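Local coordinates for 11S globulin isoform 1 (PDB 5WPW), which serves as a seed storage protein of coconut, a hexameric legumin-type reserve of nutrients and a potential food allergen, at the interface of chains A and B and the interface of chains A and C. Residues are numbered along the deposited sequence; one frame, centred on the assembly and turned at random. Chains: chain A/B/C, 11S globulin isoform 1.

Contact 1 ties the N-terminal end of chain A to a loop of chain B, whereas contacts 2 and 3 are separate patches of the two-fold symmetric interface of chains A and C. The C-alpha centres lie about 35 Å apart for contacts 1 and 2, 37 Å for contacts 1 and 3, and 34 Å for contacts 2 and 3, and no residue is shared. Contact 1 is chiefly ionic, contact 2 mixes charge with proline packing, and contact 3 joins a strand to a C-terminal loop. Chain A thus meets two neighbours through widely spaced surfaces, consistent with its hexameric assembly.

Contact 1: the interface of chains A and B. Residues chain A 1, 3-4; chain B 150-152, 154.
A:Arg4 and B:Asp150 form the ionic part of the contact. NE of A:Arg4 gives a salt bridge and hydrogen bond to the carboxylate oxygen OD2 of B:Asp150 at 2.8 Å, but the bond is bent (125° at H). The guanidinium and carboxylate planes stand 81° apart, and NE comes down on OD2 from above the carboxylate plane. From the opposite face, the hydroxyl OG of B:Ser152 donates to the same OD2 (2.8 Å), so one oxygen is gripped from both sides. Among the further hydrogen bonds, NH1 of B:Arg154 reaches across to the backbone O of A:Cys3 at 2.7 Å. Within chain B the same NH1 makes a hydrogen bond and salt bridge to OD1 of B:Asp150 (2.7 Å), which positions the guanidinium for that carbonyl. Bends at chi2 and chi3 turn the group so that both acceptors lie at its edge, close to its plane. The apolar share is small: CB of B:Asp150 sits over one guanidinium face of A:Arg4, offset toward the rim, and touches CB of A:Asn1 at 3.9 Å. A:Cys3 is disulfide-bonded to A:Cys36, which anchors the start of the chain. The site fastens the N-terminal segment of one subunit to a loop of the next and probably helps hold the hexamer together.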
# COMPACT_ATOMS: atom_id res chain seq x y z
N ASN A 1 21.22 -7.29 -24.06
CA ASN A 1 21.13 -8.26 -22.98
C ASN A 1 21.66 -9.63 -23.43
O ASN A 1 21.51 -10.01 -24.60
CB ASN A 1 19.69 -8.40 -22.48
CG ASN A 1 19.25 -7.24 -21.59
OD1 ASN A 1 18.61 -6.29 -22.05
ND2 ASN A 1 19.56 -7.32 -20.29
N CYS A 3 20.64 -12.58 -22.50
CA CYS A 3 19.75 -13.69 -22.21
C CYS A 3 19.40 -14.51 -23.44
O CYS A 3 18.60 -15.45 -23.33
CB CYS A 3 18.48 -13.18 -21.52
SG CYS A 3 18.72 -12.77 -19.76
N ARG A 4 19.99 -14.21 -24.59
CA ARG A 4 19.96 -15.14 -25.72
C ARG A 4 21.15 -16.09 -25.60
O ARG A 4 22.15 -16.02 -26.33
CB ARG A 4 19.94 -14.39 -27.05
CG ARG A 4 18.65 -13.63 -27.32
CD ARG A 4 18.91 -12.29 -28.00
NE ARG A 4 17.82 -11.31 -27.83
CZ ARG A 4 18.02 -9.99 -27.81
NH1 ARG A 4 17.00 -9.15 -27.65
NH2 ARG A 4 19.25 -9.51 -27.94
N ASP B 150 15.64 -10.75 -22.11
CA ASP B 150 15.98 -9.65 -23.00
C ASP B 150 14.72 -8.89 -23.42
O ASP B 150 13.59 -9.36 -23.26
CB ASP B 150 16.73 -10.17 -24.24
CG ASP B 150 16.12 -11.45 -24.80
OD1 ASP B 150 15.99 -12.43 -24.04
OD2 ASP B 150 15.75 -11.46 -25.98
N ARG B 151 14.93 -7.70 -23.99
CA ARG B 151 13.85 -6.84 -24.46
C ARG B 151 13.35 -7.30 -25.84
O ARG B 151 13.41 -6.58 -26.83
CB ARG B 151 14.31 -5.38 -24.52
CG ARG B 151 14.17 -4.57 -23.24
CD ARG B 151 13.86 -3.07 -23.56
NE ARG B 151 14.53 -2.62 -24.78
CZ ARG B 151 14.10 -1.62 -25.57
NH1 ARG B 151 13.00 -0.94 -25.27
NH2 ARG B 151 14.79 -1.30 -26.66
N SER B 152 12.89 -8.54 -25.89
CA SER B 152 12.25 -9.06 -27.09
C SER B 152 11.18 -10.04 -26.65
O SER B 152 11.20 -10.50 -25.51
CB SER B 152 13.25 -9.73 -28.04
OG SER B 152 13.52 -11.07 -27.66
N ARG B 154 9.79 -13.38 -26.19
CA ARG B 154 10.12 -14.80 -26.14
C ARG B 154 8.83 -15.56 -25.83
O ARG B 154 8.26 -15.42 -24.74
CB ARG B 154 11.19 -15.11 -25.09
CG ARG B 154 12.29 -14.05 -24.89
CD ARG B 154 13.61 -14.37 -25.61
NE ARG B 154 14.10 -15.74 -25.35
CZ ARG B 154 15.22 -16.06 -24.71
NH1 ARG B 154 16.02 -15.12 -24.22
NH2 ARG B 154 15.54 -17.34 -24.56

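Contact 2: the interface of chains A and C. Residues chain A 245, 279, 282; chain C 275-276, 368.
Chi1 of 76° sets CG of A:Arg282 between its backbone N and carbonyl carbon, while that of C:Arg368 (-81°) places CG opposite its own carbonyl carbon. Each chain then runs extended from CG to NE, and the two guanidinium groups come together from opposite directions. They meet NH2 to NH2 at 3.5 Å, with their planes 35° apart. Such closeness of two arginines is probably eased by the carboxylate of C:Glu276, whose chain is bent at chi2. Its OE2 takes a salt bridge and hydrogen bond from NE of C:Arg368 at 2.6 Å, met from above the carboxylate plane. Its OE1 lies 4.5 Å from NH2 of A:Arg282, near enough for electrostatic attraction but not contact. C:Ser275 places OG over the centre of the C:Arg368 guanidinium face, and the backbone O of A:Pro279 lies in plane at the edge of the A:Arg282 group. A:Tyr245, next to the A:Cys246 that links acidic and basic chains, brings the CD1/CE1 side of its ring into van der Waals approach, CD1 being 3.6 Å from OE2 of C:Glu276. This patch of the subunit interface closes with the A:Pro279 ring packed on backbone carbonyls: CG is 3.2 Å from O of C:Ser275 and 3.6 Å from O of C:Glu276.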
# COMPACT_ATOMS: atom_id res chain seq x y z
N TYR A 245 11.21 -0.68 12.82
CA TYR A 245 12.16 -0.94 11.75
C TYR A 245 13.49 -1.44 12.29
O TYR A 245 14.14 -2.28 11.66
CB TYR A 245 12.36 0.31 10.90
CG TYR A 245 11.07 1.06 10.75
CD1 TYR A 245 10.10 0.62 9.85
CD2 TYR A 245 10.79 2.17 11.53
CE1 TYR A 245 8.90 1.29 9.72
CE2 TYR A 245 9.59 2.84 11.41
CZ TYR A 245 8.65 2.39 10.50
OH TYR A 245 7.45 3.06 10.37
N PRO A 279 9.86 -10.70 6.42
CA PRO A 279 9.32 -9.46 5.82
C PRO A 279 10.31 -8.68 4.99
O PRO A 279 9.92 -8.13 3.96
CB PRO A 279 8.85 -8.67 7.05
CG PRO A 279 8.56 -9.71 8.06
CD PRO A 279 9.54 -10.80 7.85
N ARG A 282 10.67 -8.34 0.99
CA ARG A 282 9.86 -7.50 0.10
C ARG A 282 10.60 -6.24 -0.33
O ARG A 282 10.20 -5.61 -1.32
CB ARG A 282 8.53 -7.12 0.78
CG ARG A 282 8.62 -6.04 1.86
CD ARG A 282 7.32 -5.98 2.67
NE ARG A 282 7.53 -5.40 3.99
CZ ARG A 282 6.85 -4.36 4.49
NH1 ARG A 282 5.89 -3.78 3.77
NH2 ARG A 282 7.13 -3.91 5.70
N SER C 275 4.94 -7.48 13.05
CA SER C 275 4.98 -7.78 11.63
C SER C 275 6.34 -7.56 10.98
O SER C 275 6.54 -8.03 9.86
CB SER C 275 3.91 -6.98 10.85
OG SER C 275 4.06 -5.57 11.01
N GLU C 276 7.28 -6.86 11.62
CA GLU C 276 8.62 -6.83 11.02
C GLU C 276 9.39 -8.12 11.25
O GLU C 276 10.49 -8.28 10.69
CB GLU C 276 9.43 -5.63 11.54
CG GLU C 276 8.61 -4.39 11.74
CD GLU C 276 8.70 -3.42 10.58
OE1 GLU C 276 9.35 -3.76 9.57
OE2 GLU C 276 8.11 -2.32 10.68
N ARG C 368 2.87 -3.98 15.66
CA ARG C 368 3.91 -3.00 15.87
C ARG C 368 3.61 -2.17 17.12
O ARG C 368 3.68 -0.93 17.12
CB ARG C 368 4.10 -2.12 14.63
CG ARG C 368 4.96 -2.78 13.54
CD ARG C 368 4.68 -2.18 12.13
NE ARG C 368 5.61 -2.68 11.11
CZ ARG C 368 5.25 -3.03 9.87
NH1 ARG C 368 3.98 -2.94 9.49
NH2 ARG C 368 6.16 -3.48 9.01

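Contact 3: the interface of chains A and C. Residues chain A 264, 409-411; chain C 84-86, 103.
Strand 83-85 of the N-terminal cupin domain of chain C meets the loop 409-411 of chain A, with C:Gln84 reaching across. CG of C:Gln84 lies between the backbone N and the carbonyl carbon (chi1 58°), and the chain runs out extended beyond it to present its amide to the loop. OE1 accepts a hydrogen bond from the backbone N of A:Val411 at 2.9 Å, with the donor standing above the amide carbonyl plane. NE2 points to the backbone O of A:Asp409 in a weak bond of 3.4 Å, so the one amide addresses both a donor and an acceptor of the loop. A:Val411 flanks the same amide with its methyls, CG1 lying 3.5 Å from CD of C:Gln84. Beside it, the ring of C:Phe86 has O of A:Asp409 in plane at its edge. CG of A:Glu410 instead stands above one face, just beyond the rim, 3.3 Å from CE2 of C:Phe86 in tight packing. A:Asn264, at the end of strand 262-264, adds a water link. Water 1 is 2.8 Å from its OD1 and 2.9 Å from the backbone N of C:Phe86, nearly straight at that hydrogen (173°). OE2 of C:Glu103 also comes 3.0 Å from O of A:Asp409; unless the carboxylate carries a proton, which the structure does not show, two acceptors would meet. Together the strand and loop pin the C-terminal end of one subunit to the N-terminal cupin of its neighbour, probably contributing to hexamer assembly.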
# COMPACT_ATOMS: atom_id res chain seq x y z
N ASN A 264 7.11 -35.40 0.79
CA ASN A 264 6.69 -36.78 0.51
C ASN A 264 7.75 -37.69 1.12
O ASN A 264 8.93 -37.60 0.73
CB ASN A 264 6.55 -36.99 -1.00
CG ASN A 264 6.16 -38.40 -1.37
OD1 ASN A 264 6.65 -39.37 -0.79
ND2 ASN A 264 5.29 -38.53 -2.36
N ASP A 409 -2.51 -36.04 -8.99
CA ASP A 409 -2.68 -35.95 -7.55
C ASP A 409 -1.42 -35.50 -6.83
O ASP A 409 -1.47 -35.27 -5.62
CB ASP A 409 -3.10 -37.31 -6.98
CG ASP A 409 -4.59 -37.51 -6.98
OD1 ASP A 409 -5.32 -36.52 -7.18
OD2 ASP A 409 -5.03 -38.66 -6.79
N GLU A 410 -0.29 -35.40 -7.53
CA GLU A 410 1.01 -35.31 -6.89
C GLU A 410 1.53 -33.88 -6.83
O GLU A 410 1.40 -33.13 -7.79
CB GLU A 410 2.03 -36.19 -7.61
CG GLU A 410 2.01 -37.60 -7.08
CD GLU A 410 2.77 -38.59 -7.92
OE1 GLU A 410 2.11 -39.41 -8.58
OE2 GLU A 410 4.01 -38.56 -7.88
N VAL A 411 2.12 -33.55 -5.68
CA VAL A 411 2.87 -32.31 -5.44
C VAL A 411 4.12 -32.29 -6.30
O VAL A 411 4.37 -33.22 -7.08
CB VAL A 411 3.23 -32.18 -3.95
CG1 VAL A 411 1.99 -32.10 -3.11
CG2 VAL A 411 4.10 -33.38 -3.48
N GLN C 84 2.24 -35.50 1.34
CA GLN C 84 1.51 -36.65 0.82
C GLN C 84 2.41 -37.87 0.66
O GLN C 84 3.63 -37.77 0.48
CB GLN C 84 0.83 -36.33 -0.51
CG GLN C 84 1.76 -35.89 -1.59
CD GLN C 84 1.02 -35.43 -2.82
OE1 GLN C 84 1.40 -35.78 -3.94
NE2 GLN C 84 -0.03 -34.65 -2.63
N SER C 85 1.76 -39.03 0.71
CA SER C 85 2.43 -40.32 0.61
C SER C 85 1.53 -41.26 -0.18
O SER C 85 0.31 -41.29 0.04
CB SER C 85 2.73 -40.88 2.00
OG SER C 85 3.34 -42.15 1.92
N PHE C 86 2.11 -41.99 -1.13
CA PHE C 86 1.34 -42.91 -1.96
C PHE C 86 1.73 -44.37 -1.75
O PHE C 86 0.89 -45.26 -1.86
CB PHE C 86 1.49 -42.54 -3.44
CG PHE C 86 1.03 -41.16 -3.75
CD1 PHE C 86 -0.31 -40.90 -3.96
CD2 PHE C 86 1.93 -40.12 -3.81
CE1 PHE C 86 -0.74 -39.62 -4.23
CE2 PHE C 86 1.51 -38.84 -4.07
CZ PHE C 86 0.17 -38.58 -4.29
N GLU C 103 -2.72 -37.67 2.67
CA GLU C 103 -2.54 -36.39 2.00
C GLU C 103 -3.16 -35.35 2.91
O GLU C 103 -4.36 -35.44 3.23
CB GLU C 103 -3.24 -36.40 0.63
CG GLU C 103 -2.61 -35.52 -0.42
CD GLU C 103 -3.21 -35.72 -1.80
OE1 GLU C 103 -4.45 -35.88 -1.89
OE2 GLU C 103 -2.46 -35.74 -2.79
O HOH W 1 4.96 -41.52 -1.59